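Local coordinates for protein carbohydrate deacetylase Agd3 (Neosartorya fumigata, PDB 6NWZ) that removes acetyl groups from the N-acetylated sugars of galactosaminogalactan, an exopolysaccharide of Aspergillus fumigatus, and is required for biofilm formation by this fungus, at residues L145-T150 / K183-F188; A156-G161 / V585-V590; A398-V403 / A443-W448; P473-V478 / G485-P490; S636-V641 / T664-L669. All coordinates share one frame; numbering follows the deposited sequence.

Overall arrangement
Contact 1 is the first to open, at 145-150, and closes a short loop at 183-188 within the CBM87 region. Contact 2 starts inside that loop, at 156-161, so the two cross. They also touch, through F147 and L158. Contact 2 closes only at 585-590, which ties the CBM87 region to the deacetylase region. Contacts 3 and 4 both fall within this long span, one after the other. Contact 3 packs two helices, and contact 4 pairs two strands. They meet where M486 CE packs on L444 and W447. Contact 5 comes last and joins two strands of the C-terminal domain. Its centre is about 24 Å from those of contacts 2 and 4.

Contact 1 (L145-T150 / K183-F188)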
# COMPACT_ATOMS: atom_id res chain seq x y z
N LEU A 145 -6.28 -17.30 14.70
CA LEU A 145 -7.02 -17.78 13.54
C LEU A 145 -6.03 -18.12 12.44
O LEU A 145 -5.01 -17.44 12.28
CB LEU A 145 -8.02 -16.73 13.06
CG LEU A 145 -8.55 -16.77 11.63
CD1 LEU A 145 -9.42 -17.98 11.43
CD2 LEU A 145 -9.34 -15.52 11.32
N SER A 146 -6.31 -19.18 11.69
CA SER A 146 -5.42 -19.58 10.61
C SER A 146 -6.20 -20.36 9.56
O SER A 146 -7.15 -21.08 9.88
CB SER A 146 -4.27 -20.44 11.13
OG SER A 146 -4.75 -21.72 11.49
N PHE A 147 -5.77 -20.23 8.31
CA PHE A 147 -6.30 -21.06 7.24
C PHE A 147 -5.74 -22.47 7.36
O PHE A 147 -4.53 -22.66 7.50
CB PHE A 147 -5.95 -20.48 5.87
CG PHE A 147 -6.78 -19.29 5.49
CD1 PHE A 147 -8.13 -19.44 5.20
CD2 PHE A 147 -6.22 -18.03 5.42
CE1 PHE A 147 -8.90 -18.35 4.85
CE2 PHE A 147 -6.98 -16.94 5.08
CZ PHE A 147 -8.33 -17.10 4.79
N THR A 148 -6.63 -23.46 7.31
CA THR A 148 -6.22 -24.86 7.36
C THR A 148 -6.27 -25.54 6.00
O THR A 148 -5.72 -26.64 5.85
CB THR A 148 -7.09 -25.63 8.35
OG1 THR A 148 -8.47 -25.49 7.99
CG2 THR A 148 -6.89 -25.08 9.75
N ASP A 149 -6.90 -24.92 5.01
CA ASP A 149 -6.99 -25.50 3.67
C ASP A 149 -7.17 -24.35 2.69
O ASP A 149 -8.20 -23.67 2.70
CB ASP A 149 -8.14 -26.50 3.58
CG ASP A 149 -8.20 -27.21 2.24
OD1 ASP A 149 -7.30 -27.01 1.40
OD2 ASP A 149 -9.15 -27.99 2.04
N THR A 150 -6.15 -24.13 1.85
CA THR A 150 -6.18 -23.09 0.83
C THR A 150 -6.30 -23.67 -0.57
O THR A 150 -6.08 -22.95 -1.55
CB THR A 150 -4.94 -22.21 0.93
OG1 THR A 150 -3.76 -23.01 0.73
CG2 THR A 150 -4.87 -21.56 2.29
N LYS A 183 -17.10 -27.94 3.94
CA LYS A 183 -15.72 -28.17 4.35
C LYS A 183 -15.21 -26.97 5.12
O LYS A 183 -15.71 -25.85 4.97
CB LYS A 183 -14.81 -28.43 3.14
CG LYS A 183 -14.59 -27.21 2.27
CD LYS A 183 -13.74 -27.53 1.06
CE LYS A 183 -12.31 -27.86 1.45
NZ LYS A 183 -11.48 -28.05 0.24
N GLU A 184 -14.19 -27.20 5.94
CA GLU A 184 -13.56 -26.16 6.74
C GLU A 184 -12.31 -25.65 6.04
O GLU A 184 -11.48 -26.45 5.58
CB GLU A 184 -13.22 -26.70 8.13
CG GLU A 184 -12.19 -25.87 8.88
CD GLU A 184 -11.90 -26.41 10.28
OE1 GLU A 184 -12.83 -26.49 11.10
OE2 GLU A 184 -10.73 -26.74 10.55
N ILE A 185 -12.17 -24.33 5.96
CA ILE A 185 -10.98 -23.71 5.40
C ILE A 185 -10.20 -22.89 6.41
O ILE A 185 -9.02 -22.60 6.17
CB ILE A 185 -11.31 -22.85 4.16
CG1 ILE A 185 -12.12 -21.62 4.57
CG2 ILE A 185 -12.06 -23.65 3.11
CD1 ILE A 185 -12.26 -20.59 3.47
N ALA A 186 -10.81 -22.48 7.52
CA ALA A 186 -10.13 -21.73 8.57
C ALA A 186 -10.57 -22.26 9.93
O ALA A 186 -11.64 -22.85 10.07
CB ALA A 186 -10.42 -20.22 8.47
N GLN A 187 -9.74 -22.01 10.93
CA GLN A 187 -9.92 -22.66 12.22
C GLN A 187 -9.49 -21.71 13.34
O GLN A 187 -8.44 -21.07 13.24
CB GLN A 187 -9.12 -23.97 12.27
CG GLN A 187 -9.23 -24.75 13.55
CD GLN A 187 -8.57 -26.11 13.44
OE1 GLN A 187 -7.50 -26.34 14.01
NE2 GLN A 187 -9.20 -27.01 12.70
N PHE A 188 -10.33 -21.62 14.38
CA PHE A 188 -9.97 -20.87 15.57
C PHE A 188 -9.13 -21.75 16.49
O PHE A 188 -9.53 -22.87 16.83
CB PHE A 188 -11.21 -20.40 16.33
CG PHE A 188 -12.01 -19.37 15.60
CD1 PHE A 188 -11.43 -18.18 15.20
CD2 PHE A 188 -13.35 -19.58 15.31
CE1 PHE A 188 -12.17 -17.21 14.53
CE2 PHE A 188 -14.10 -18.62 14.65
CZ PHE A 188 -13.50 -17.44 14.25
O HOH W 1 -5.75 -22.03 13.68
O HOH W 2 -10.69 -28.66 4.35
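S146 and Q187 face each other through two backbone hydrogen bonds. S146 N donates to Q187 O at 3.2 Å, and Q187 N donates back to S146 O at 2.9 Å. Further along, I185 O accepts T148 N at 2.8 Å, with the donor well above the carbonyl plane. D149 N makes a second, weak bond to I185 O. One carbonyl thus receives both N-H groups where the chain leaves its strand. The pairing joins antiparallel strands 144-147 and 182-188 of the CBM87 region.

Apolar contacts gather on the face of L145, F147, A186 and F188. L145 holds CG anti to its backbone N (chi1 159°), and CD1 comes within 3.8 Å of A186 CB. CD1 also touches the F188 ring. The F147 ring turns its edge to I185 O, which lies in the ring plane, 3.4 Å from CD1. L229 of helix 224-237 packs on L145 and F147.

Q187 points to the other face. Its side chain crosses T148 at about a right angle, with Q187 CB 3.5 Å from T148 CG2. Q187 NE2 donates to the syn side of E184 OE2 at 2.7 Å. E184 OE1 is bonded to T199.

K183 NZ forms a salt bridge with D149 OD2 at 2.9 Å, from above the carboxylate plane. NZ also pairs with D152, and D149 OD1 bonds to S151. A water links D149 OD2 to E184 O.

Contact 2 (A156-G161 / V585-V590); sequences AGLKTG and VDWPLV
W587 turns the edge of its indole to the backbone of A156. NE1 donates to A156 O at 2.8 Å, and the oxygen lies in the ring plane. The N-H...O angle is 154°. G157 CA sits at the same edge, 3.8 Å from NE1. V585 CB lies over one face of the indole, and its CG1 reaches across to L158 CD2 at 3.9 Å. R246 makes a cation-pi contact with the indole.

K159 runs out fully extended along the V585 carbonyl, with CE 3.4 Å from V585 O. Its NZ bonds to V582 O and N293. The D586 carboxylate lies beside G157, with OD1 bonded to S660. D586 N donates to G157 O at 3.0 Å, in the carbonyl plane. The D586 side chain is about 4 Å from a bound zinc ion.

L158 and V585 form a single backbone bridge. V585 follows helix 569-584. The contact is a loop-to-loop interface between the CBM87 region and the deacetylase region.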
# COMPACT_ATOMS: atom_id res chain seq x y z
N ALA A 156 -4.35 -17.38 -4.54
CA ALA A 156 -4.35 -16.32 -3.53
C ALA A 156 -3.00 -16.20 -2.84
O ALA A 156 -2.69 -15.13 -2.30
CB ALA A 156 -5.45 -16.57 -2.50
N GLY A 157 -2.19 -17.25 -2.85
CA GLY A 157 -0.86 -17.16 -2.29
C GLY A 157 -0.80 -17.06 -0.79
O GLY A 157 0.21 -16.60 -0.25
N LEU A 158 -1.85 -17.48 -0.09
CA LEU A 158 -1.85 -17.46 1.36
C LEU A 158 -1.15 -18.70 1.90
O LEU A 158 -1.39 -19.81 1.42
CB LEU A 158 -3.28 -17.38 1.89
CG LEU A 158 -4.12 -16.23 1.32
CD1 LEU A 158 -5.51 -16.23 1.94
CD2 LEU A 158 -3.43 -14.91 1.55
N LYS A 159 -0.27 -18.51 2.88
CA LYS A 159 0.48 -19.61 3.46
C LYS A 159 -0.37 -20.28 4.54
O LYS A 159 -0.78 -19.64 5.51
CB LYS A 159 1.81 -19.13 4.02
CG LYS A 159 2.83 -18.83 2.92
CD LYS A 159 4.19 -18.39 3.44
CE LYS A 159 5.13 -18.12 2.26
NZ LYS A 159 6.45 -17.53 2.66
N THR A 160 -0.63 -21.57 4.35
CA THR A 160 -1.49 -22.33 5.25
C THR A 160 -0.86 -22.45 6.64
O THR A 160 0.35 -22.62 6.78
CB THR A 160 -1.75 -23.72 4.67
OG1 THR A 160 -2.05 -23.60 3.27
CG2 THR A 160 -2.91 -24.40 5.37
N GLY A 161 -1.70 -22.36 7.67
CA GLY A 161 -1.28 -22.59 9.03
C GLY A 161 -0.72 -21.38 9.75
O GLY A 161 -0.51 -21.45 10.97
N VAL A 585 2.10 -14.48 3.31
CA VAL A 585 1.86 -14.69 1.89
C VAL A 585 3.17 -15.06 1.20
O VAL A 585 4.25 -14.90 1.76
CB VAL A 585 1.24 -13.44 1.22
CG1 VAL A 585 -0.05 -13.05 1.90
CG2 VAL A 585 2.23 -12.30 1.26
N ASP A 586 3.05 -15.55 -0.04
CA ASP A 586 4.22 -15.83 -0.86
C ASP A 586 4.38 -14.82 -1.99
O ASP A 586 5.15 -15.06 -2.94
CB ASP A 586 4.18 -17.25 -1.42
CG ASP A 586 2.97 -17.50 -2.30
OD1 ASP A 586 2.97 -17.04 -3.47
OD2 ASP A 586 2.02 -18.15 -1.82
N TRP A 587 3.69 -13.69 -1.92
CA TRP A 587 3.76 -12.70 -2.98
C TRP A 587 5.15 -12.06 -3.04
O TRP A 587 5.87 -12.03 -2.04
CB TRP A 587 2.72 -11.60 -2.76
CG TRP A 587 1.33 -12.10 -2.49
CD1 TRP A 587 0.81 -13.33 -2.79
CD2 TRP A 587 0.27 -11.37 -1.86
NE1 TRP A 587 -0.50 -13.40 -2.39
CE2 TRP A 587 -0.85 -12.21 -1.81
CE3 TRP A 587 0.17 -10.08 -1.33
CZ2 TRP A 587 -2.06 -11.81 -1.25
CZ3 TRP A 587 -1.03 -9.68 -0.78
CH2 TRP A 587 -2.13 -10.54 -0.74
N PRO A 588 5.53 -11.55 -4.20
CA PRO A 588 6.77 -10.77 -4.28
C PRO A 588 6.62 -9.41 -3.61
O PRO A 588 5.52 -8.88 -3.45
CB PRO A 588 7.00 -10.62 -5.79
CG PRO A 588 6.14 -11.67 -6.43
CD PRO A 588 4.95 -11.81 -5.52
N LEU A 589 7.76 -8.86 -3.21
CA LEU A 589 7.87 -7.47 -2.80
C LEU A 589 8.73 -6.77 -3.84
O LEU A 589 9.89 -7.13 -4.05
CB LEU A 589 8.49 -7.33 -1.41
CG LEU A 589 7.66 -7.78 -0.21
CD1 LEU A 589 8.52 -7.84 1.04
CD2 LEU A 589 6.48 -6.86 -0.00
N VAL A 590 8.16 -5.77 -4.51
CA VAL A 590 8.84 -5.08 -5.60
C VAL A 590 9.00 -3.62 -5.23
O VAL A 590 8.01 -2.92 -4.97
CB VAL A 590 8.07 -5.23 -6.93
CG1 VAL A 590 8.82 -4.51 -8.02
CG2 VAL A 590 7.91 -6.70 -7.27

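Contact 3 (A398-V403 / A443-W448); sequences ATYADV and ALQAWW
Y400 and V403, on the first turn of helix 400-417, pack against helix 441-449 in the deacetylase region. This is apolar helix-helix packing, and no hydrogen bond joins the two segments. T399 is the N-cap of the first helix. Its OG1 accepts D402 N at 3.2 Å and also bonds to D349.

The Y400 ring lies across the second helix at A446. CG is anti to the backbone N (chi1 177°), which carries the ring out over the alanine. A446 CB sits over one ring face, 4.2 Å from the Y400 ring centroid and 26° off its normal, a CH-pi contact. The ring atom CE2 also reaches the backbone, 3.6 Å from A446 N. Q445 CG touches CE2 as well.

V403 points at the second helix and divides its two methyls. CG2 meets A443 CB at 3.7 Å. CG1 packs on A446 CB, also at 3.7 Å. The W447 side chain is about 9 Å from that of H388, a zinc ligand, so the contact lies near that site. W447 NE1 is bonded to Q395 OE1. V403 CG1 meets the indole at its edge, near the ring plane, 3.4 Å from W447 NE1.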
# COMPACT_ATOMS: atom_id res chain seq x y z
N ALA A 398 7.87 30.59 1.80
CA ALA A 398 9.02 31.03 1.03
C ALA A 398 8.58 31.69 -0.27
O ALA A 398 7.41 31.61 -0.68
CB ALA A 398 9.95 29.85 0.74
N THR A 399 9.53 32.35 -0.93
CA THR A 399 9.27 33.04 -2.18
C THR A 399 9.54 32.13 -3.37
O THR A 399 10.15 31.06 -3.25
CB THR A 399 10.16 34.28 -2.29
OG1 THR A 399 11.53 33.88 -2.19
CG2 THR A 399 9.84 35.26 -1.18
N TYR A 400 9.08 32.56 -4.54
CA TYR A 400 9.41 31.86 -5.77
C TYR A 400 10.92 31.82 -5.98
O TYR A 400 11.48 30.78 -6.36
CB TYR A 400 8.71 32.51 -6.96
CG TYR A 400 9.05 31.89 -8.31
CD1 TYR A 400 10.21 32.25 -8.99
CD2 TYR A 400 8.22 30.96 -8.89
CE1 TYR A 400 10.53 31.68 -10.20
CE2 TYR A 400 8.52 30.39 -10.12
CZ TYR A 400 9.68 30.76 -10.77
OH TYR A 400 10.01 30.21 -11.98
N ALA A 401 11.60 32.95 -5.75
CA ALA A 401 13.04 33.01 -5.98
C ALA A 401 13.79 32.03 -5.09
O ALA A 401 14.76 31.39 -5.53
CB ALA A 401 13.55 34.43 -5.74
N ASP A 402 13.38 31.89 -3.82
CA ASP A 402 14.03 30.94 -2.93
C ASP A 402 13.81 29.51 -3.41
O ASP A 402 14.76 28.74 -3.54
CB ASP A 402 13.51 31.11 -1.50
CG ASP A 402 14.16 32.28 -0.76
OD1 ASP A 402 15.07 32.93 -1.33
OD2 ASP A 402 13.76 32.54 0.39
N VAL A 403 12.55 29.16 -3.69
CA VAL A 403 12.25 27.78 -4.05
C VAL A 403 12.85 27.43 -5.41
O VAL A 403 13.28 26.29 -5.63
CB VAL A 403 10.74 27.54 -4.01
CG1 VAL A 403 10.43 26.08 -4.28
CG2 VAL A 403 10.18 27.96 -2.66
N ALA A 443 5.72 28.37 -4.70
CA ALA A 443 6.69 27.29 -4.59
C ALA A 443 6.40 26.19 -5.60
O ALA A 443 7.30 25.73 -6.30
CB ALA A 443 6.68 26.74 -3.16
N LEU A 444 5.13 25.77 -5.70
CA LEU A 444 4.76 24.73 -6.65
C LEU A 444 5.07 25.15 -8.09
O LEU A 444 5.42 24.30 -8.92
CB LEU A 444 3.28 24.37 -6.50
CG LEU A 444 2.83 23.86 -5.13
CD1 LEU A 444 1.32 23.67 -5.10
CD2 LEU A 444 3.54 22.57 -4.78
N GLN A 445 4.93 26.44 -8.40
CA GLN A 445 5.31 26.92 -9.72
C GLN A 445 6.83 26.86 -9.91
O GLN A 445 7.31 26.54 -11.00
CB GLN A 445 4.81 28.35 -9.92
CG GLN A 445 5.02 28.90 -11.33
CD GLN A 445 4.10 28.27 -12.35
OE1 GLN A 445 2.88 28.33 -12.23
NE2 GLN A 445 4.69 27.65 -13.37
N ALA A 446 7.59 27.15 -8.85
CA ALA A 446 9.04 27.02 -8.93
C ALA A 446 9.44 25.57 -9.20
O ALA A 446 10.37 25.31 -9.98
CB ALA A 446 9.69 27.53 -7.65
N TRP A 447 8.76 24.62 -8.57
CA TRP A 447 8.96 23.21 -8.91
C TRP A 447 8.66 22.97 -10.38
O TRP A 447 9.45 22.37 -11.10
CB TRP A 447 8.08 22.30 -8.05
CG TRP A 447 8.20 22.42 -6.57
CD1 TRP A 447 8.98 23.30 -5.87
CD2 TRP A 447 7.50 21.64 -5.59
NE1 TRP A 447 8.81 23.11 -4.52
CE2 TRP A 447 7.91 22.10 -4.32
CE3 TRP A 447 6.57 20.60 -5.66
CZ2 TRP A 447 7.42 21.55 -3.14
CZ3 TRP A 447 6.09 20.06 -4.49
CH2 TRP A 447 6.51 20.53 -3.25
N TRP A 448 7.49 23.44 -10.83
CA TRP A 448 7.04 23.14 -12.19
C TRP A 448 7.92 23.81 -13.23
O TRP A 448 8.10 23.27 -14.33
CB TRP A 448 5.59 23.58 -12.36
CG TRP A 448 4.98 23.14 -13.65
CD1 TRP A 448 5.17 23.69 -14.89
CD2 TRP A 448 4.08 22.04 -13.84
NE1 TRP A 448 4.45 23.01 -15.83
CE2 TRP A 448 3.77 21.99 -15.22
CE3 TRP A 448 3.51 21.10 -12.98
CZ2 TRP A 448 2.91 21.03 -15.75
CZ3 TRP A 448 2.66 20.15 -13.51
CH2 TRP A 448 2.36 20.12 -14.88

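Contact 4 (P473-V478 / G485-P490); sequences PYFTTV and GMQVNP
The Y474 ring presents its edge to V488, with V488 CB in the ring plane and CD2 3.9 Å from V488 CG2. Y474 OH bonds to D481. F475 runs alongside Q487, with ring and amide planes 53° apart and F475 CE1 3.8 Å from Q487 CG. The Q487 amide crosses P473, whose CG is 3.5 Å from Q487 NE2. That nitrogen donates to S598 O, and weakly to N489 OD1.

T476 meets segment 485-490 with backbone and side chain. T476 N donates to M486 O at 3.0 Å, nearly straight at 171°. A chi1 of 66° sets OG1 between backbone N and carbonyl carbon, where it accepts M486 N at 3.0 Å. OG1 also bonds to F483 O. G485 N reaches T476 O at 3.2 Å. At the other end V488 N donates to Y474 O at 2.7 Å, and Y474 N to V488 O.

In this antiparallel strand pair the connection carries helix 478-481. Strand 487-492 continues into the mixed sheet of the deacetylase region, beside strand 542-546, which bears zinc ligand H546.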
# COMPACT_ATOMS: atom_id res chain seq x y z
N PRO A 473 -3.71 9.37 -6.30
CA PRO A 473 -2.97 10.50 -5.73
C PRO A 473 -3.84 11.74 -5.67
O PRO A 473 -4.87 11.85 -6.34
CB PRO A 473 -1.81 10.69 -6.72
CG PRO A 473 -2.41 10.27 -8.03
CD PRO A 473 -3.36 9.13 -7.71
N TYR A 474 -3.42 12.68 -4.83
CA TYR A 474 -4.07 13.98 -4.71
C TYR A 474 -3.49 14.93 -5.75
O TYR A 474 -2.29 14.91 -6.02
CB TYR A 474 -3.90 14.54 -3.30
CG TYR A 474 -4.29 16.00 -3.15
CD1 TYR A 474 -5.61 16.37 -2.94
CD2 TYR A 474 -3.33 17.00 -3.22
CE1 TYR A 474 -5.96 17.70 -2.81
CE2 TYR A 474 -3.67 18.34 -3.09
CZ TYR A 474 -4.99 18.68 -2.88
OH TYR A 474 -5.33 20.01 -2.75
N PHE A 475 -4.35 15.76 -6.33
CA PHE A 475 -3.94 16.73 -7.34
C PHE A 475 -4.17 18.13 -6.80
O PHE A 475 -5.28 18.46 -6.38
CB PHE A 475 -4.70 16.52 -8.65
CG PHE A 475 -4.33 15.24 -9.37
CD1 PHE A 475 -3.15 15.16 -10.09
CD2 PHE A 475 -5.16 14.13 -9.30
CE1 PHE A 475 -2.81 13.98 -10.74
CE2 PHE A 475 -4.82 12.96 -9.95
CZ PHE A 475 -3.64 12.88 -10.68
N THR A 476 -3.11 18.94 -6.81
CA THR A 476 -3.20 20.29 -6.26
C THR A 476 -4.15 21.15 -7.08
O THR A 476 -4.32 20.95 -8.29
CB THR A 476 -1.81 20.94 -6.23
OG1 THR A 476 -1.34 21.14 -7.57
CG2 THR A 476 -0.83 20.05 -5.48
N THR A 477 -4.78 22.10 -6.41
CA THR A 477 -5.75 22.99 -7.03
C THR A 477 -5.37 24.43 -6.75
O THR A 477 -4.70 24.74 -5.76
CB THR A 477 -7.16 22.72 -6.52
OG1 THR A 477 -7.23 23.06 -5.13
CG2 THR A 477 -7.51 21.25 -6.69
N VAL A 478 -5.81 25.33 -7.65
CA VAL A 478 -5.54 26.75 -7.46
C VAL A 478 -6.20 27.25 -6.19
O VAL A 478 -5.66 28.11 -5.48
CB VAL A 478 -6.01 27.55 -8.70
CG1 VAL A 478 -5.82 29.03 -8.48
CG2 VAL A 478 -5.26 27.10 -9.93
N GLY A 485 -2.24 21.14 -10.70
CA GLY A 485 -1.62 20.17 -11.58
C GLY A 485 -0.55 19.32 -10.94
O GLY A 485 -0.18 18.28 -11.51
N MET A 486 -0.02 19.71 -9.79
CA MET A 486 1.03 18.93 -9.15
C MET A 486 0.44 17.67 -8.52
O MET A 486 -0.58 17.73 -7.83
CB MET A 486 1.76 19.76 -8.09
CG MET A 486 3.12 19.21 -7.70
SD MET A 486 4.38 19.45 -8.97
CE MET A 486 4.41 21.23 -9.09
N GLN A 487 1.08 16.53 -8.77
CA GLN A 487 0.60 15.24 -8.28
C GLN A 487 1.26 14.92 -6.95
O GLN A 487 2.49 14.80 -6.87
CB GLN A 487 0.88 14.14 -9.31
CG GLN A 487 0.32 12.78 -8.92
CD GLN A 487 0.68 11.69 -9.91
OE1 GLN A 487 0.90 11.95 -11.09
NE2 GLN A 487 0.75 10.45 -9.43
N VAL A 488 0.45 14.79 -5.90
CA VAL A 488 0.92 14.47 -4.56
C VAL A 488 0.64 13.00 -4.30
O VAL A 488 -0.52 12.60 -4.12
CB VAL A 488 0.26 15.36 -3.50
CG1 VAL A 488 0.76 14.99 -2.11
CG2 VAL A 488 0.55 16.83 -3.80
N ASN A 489 1.69 12.19 -4.29
CA ASN A 489 1.53 10.77 -4.01
C ASN A 489 1.58 10.52 -2.50
O ASN A 489 2.38 11.15 -1.80
CB ASN A 489 2.61 9.95 -4.70
CG ASN A 489 2.68 10.22 -6.19
OD1 ASN A 489 1.86 9.74 -6.97
ND2 ASN A 489 3.68 11.00 -6.60
N PRO A 490 0.76 9.61 -1.99
CA PRO A 490 0.72 9.37 -0.55
C PRO A 490 1.99 8.71 -0.03
O PRO A 490 2.73 8.05 -0.77
CB PRO A 490 -0.50 8.45 -0.37
CG PRO A 490 -0.66 7.79 -1.71
CD PRO A 490 -0.24 8.81 -2.72

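Contact 5 (S636-V641 / T664-L669); sequences SRPIPV and TVWVQL
T664 begins the second segment with its CA-H directed at V641 O, 3.3 Å from CA. Its CG2 lies near P640 CB. V665 then pairs with V641 by two backbone bonds. V665 N donates to V641 O at 2.8 Å, and V641 N donates to V665 O.

W666 CG lies beside the backbone N (chi1 -65°), which turns the indole over P640. P640 CB sits over the six-membered ring of W666, 3.7 Å from its centroid and 21° off the normal, a CH-pi contact. T664 CG2 is on the same face. P638 O lies at the ring edge, in plane, and W666 CB packs on P638 CB at 3.8 Å. NE1 is bonded to E656.

The strand 663-667 is the middle one of a three-stranded antiparallel sheet in the C-terminal domain, between 639-643 and 654-656. The face bearing V665 and V667 packs on strand 674-683.

V667 N donates to I639 O, and V667 O accepts I639 N at 2.7 Å. V667 CG2 touches V641 CG2 at 3.7 Å. Q668 bends at chi2 (59°), bringing OE1 to 3.4 Å from P638 CD. L669 CD1 reaches I639 CG1 at 4.2 Å, and both side chains touch V628.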
# COMPACT_ATOMS: atom_id res chain seq x y z
N SER A 636 -7.01 5.45 -22.32
CA SER A 636 -5.66 6.00 -22.40
C SER A 636 -4.63 5.01 -21.87
O SER A 636 -3.51 4.93 -22.39
CB SER A 636 -5.59 7.32 -21.62
OG SER A 636 -4.25 7.64 -21.28
N ARG A 637 -4.98 4.25 -20.84
CA ARG A 637 -4.10 3.31 -20.18
C ARG A 637 -4.50 1.87 -20.48
O ARG A 637 -5.66 1.59 -20.80
CB ARG A 637 -4.12 3.54 -18.66
CG ARG A 637 -3.71 4.94 -18.24
CD ARG A 637 -2.21 5.10 -18.34
NE ARG A 637 -1.78 6.40 -17.83
CZ ARG A 637 -0.50 6.74 -17.68
NH1 ARG A 637 0.45 5.88 -17.99
NH2 ARG A 637 -0.19 7.94 -17.21
N PRO A 638 -3.57 0.93 -20.38
CA PRO A 638 -3.94 -0.48 -20.54
C PRO A 638 -4.72 -0.98 -19.34
O PRO A 638 -4.55 -0.51 -18.21
CB PRO A 638 -2.59 -1.19 -20.66
CG PRO A 638 -1.64 -0.31 -19.95
CD PRO A 638 -2.12 1.10 -20.20
N ILE A 639 -5.59 -1.95 -19.60
CA ILE A 639 -6.46 -2.54 -18.58
C ILE A 639 -5.80 -3.83 -18.10
O ILE A 639 -5.54 -4.72 -18.93
CB ILE A 639 -7.86 -2.82 -19.14
CG1 ILE A 639 -8.44 -1.58 -19.81
CG2 ILE A 639 -8.78 -3.29 -18.03
CD1 ILE A 639 -8.47 -0.37 -18.91
N PRO A 640 -5.52 -3.98 -16.81
CA PRO A 640 -4.93 -5.23 -16.32
C PRO A 640 -5.96 -6.35 -16.26
O PRO A 640 -7.13 -6.14 -15.92
CB PRO A 640 -4.44 -4.86 -14.91
CG PRO A 640 -5.38 -3.78 -14.48
CD PRO A 640 -5.72 -3.00 -15.73
N VAL A 641 -5.51 -7.56 -16.61
CA VAL A 641 -6.34 -8.76 -16.55
C VAL A 641 -5.51 -9.87 -15.92
O VAL A 641 -4.41 -10.18 -16.39
CB VAL A 641 -6.85 -9.19 -17.94
CG1 VAL A 641 -7.80 -10.38 -17.82
CG2 VAL A 641 -7.54 -8.04 -18.63
N THR A 664 -0.58 -11.47 -15.18
CA THR A 664 -1.26 -10.20 -15.40
C THR A 664 -0.97 -9.73 -16.82
O THR A 664 0.20 -9.62 -17.21
CB THR A 664 -0.81 -9.15 -14.38
OG1 THR A 664 -0.99 -9.65 -13.05
CG2 THR A 664 -1.60 -7.86 -14.55
N VAL A 665 -2.02 -9.47 -17.58
CA VAL A 665 -1.91 -9.00 -18.96
C VAL A 665 -2.46 -7.59 -19.03
O VAL A 665 -3.62 -7.34 -18.67
CB VAL A 665 -2.65 -9.94 -19.94
CG1 VAL A 665 -2.58 -9.40 -21.36
CG2 VAL A 665 -2.06 -11.34 -19.88
N TRP A 666 -1.62 -6.64 -19.47
CA TRP A 666 -2.02 -5.25 -19.63
C TRP A 666 -2.58 -5.07 -21.03
O TRP A 666 -1.84 -4.95 -22.01
CB TRP A 666 -0.85 -4.31 -19.35
CG TRP A 666 -0.39 -4.39 -17.92
CD1 TRP A 666 0.62 -5.16 -17.42
CD2 TRP A 666 -0.94 -3.68 -16.80
NE1 TRP A 666 0.73 -4.98 -16.06
CE2 TRP A 666 -0.22 -4.07 -15.66
CE3 TRP A 666 -1.98 -2.75 -16.66
CZ2 TRP A 666 -0.50 -3.57 -14.39
CZ3 TRP A 666 -2.25 -2.25 -15.39
CH2 TRP A 666 -1.52 -2.66 -14.28
N VAL A 667 -3.91 -5.05 -21.13
CA VAL A 667 -4.60 -5.05 -22.42
C VAL A 667 -4.87 -3.61 -22.84
O VAL A 667 -5.62 -2.89 -22.18
CB VAL A 667 -5.91 -5.85 -22.34
CG1 VAL A 667 -6.51 -6.01 -23.73
CG2 VAL A 667 -5.66 -7.19 -21.69
N GLN A 668 -4.27 -3.20 -23.96
CA GLN A 668 -4.44 -1.86 -24.49
C GLN A 668 -5.65 -1.84 -25.42
O GLN A 668 -5.60 -2.40 -26.52
CB GLN A 668 -3.18 -1.41 -25.22
CG GLN A 668 -3.18 0.06 -25.62
CD GLN A 668 -3.33 0.98 -24.43
OE1 GLN A 668 -2.48 1.02 -23.54
NE2 GLN A 668 -4.43 1.73 -24.41
N LEU A 669 -6.73 -1.20 -24.98
CA LEU A 669 -7.93 -1.06 -25.79
C LEU A 669 -7.81 0.15 -26.71
O LEU A 669 -7.34 1.21 -26.29
CB LEU A 669 -9.17 -0.94 -24.91
CG LEU A 669 -9.48 -2.12 -23.99
CD1 LEU A 669 -10.82 -1.92 -23.29
CD2 LEU A 669 -9.46 -3.43 -24.76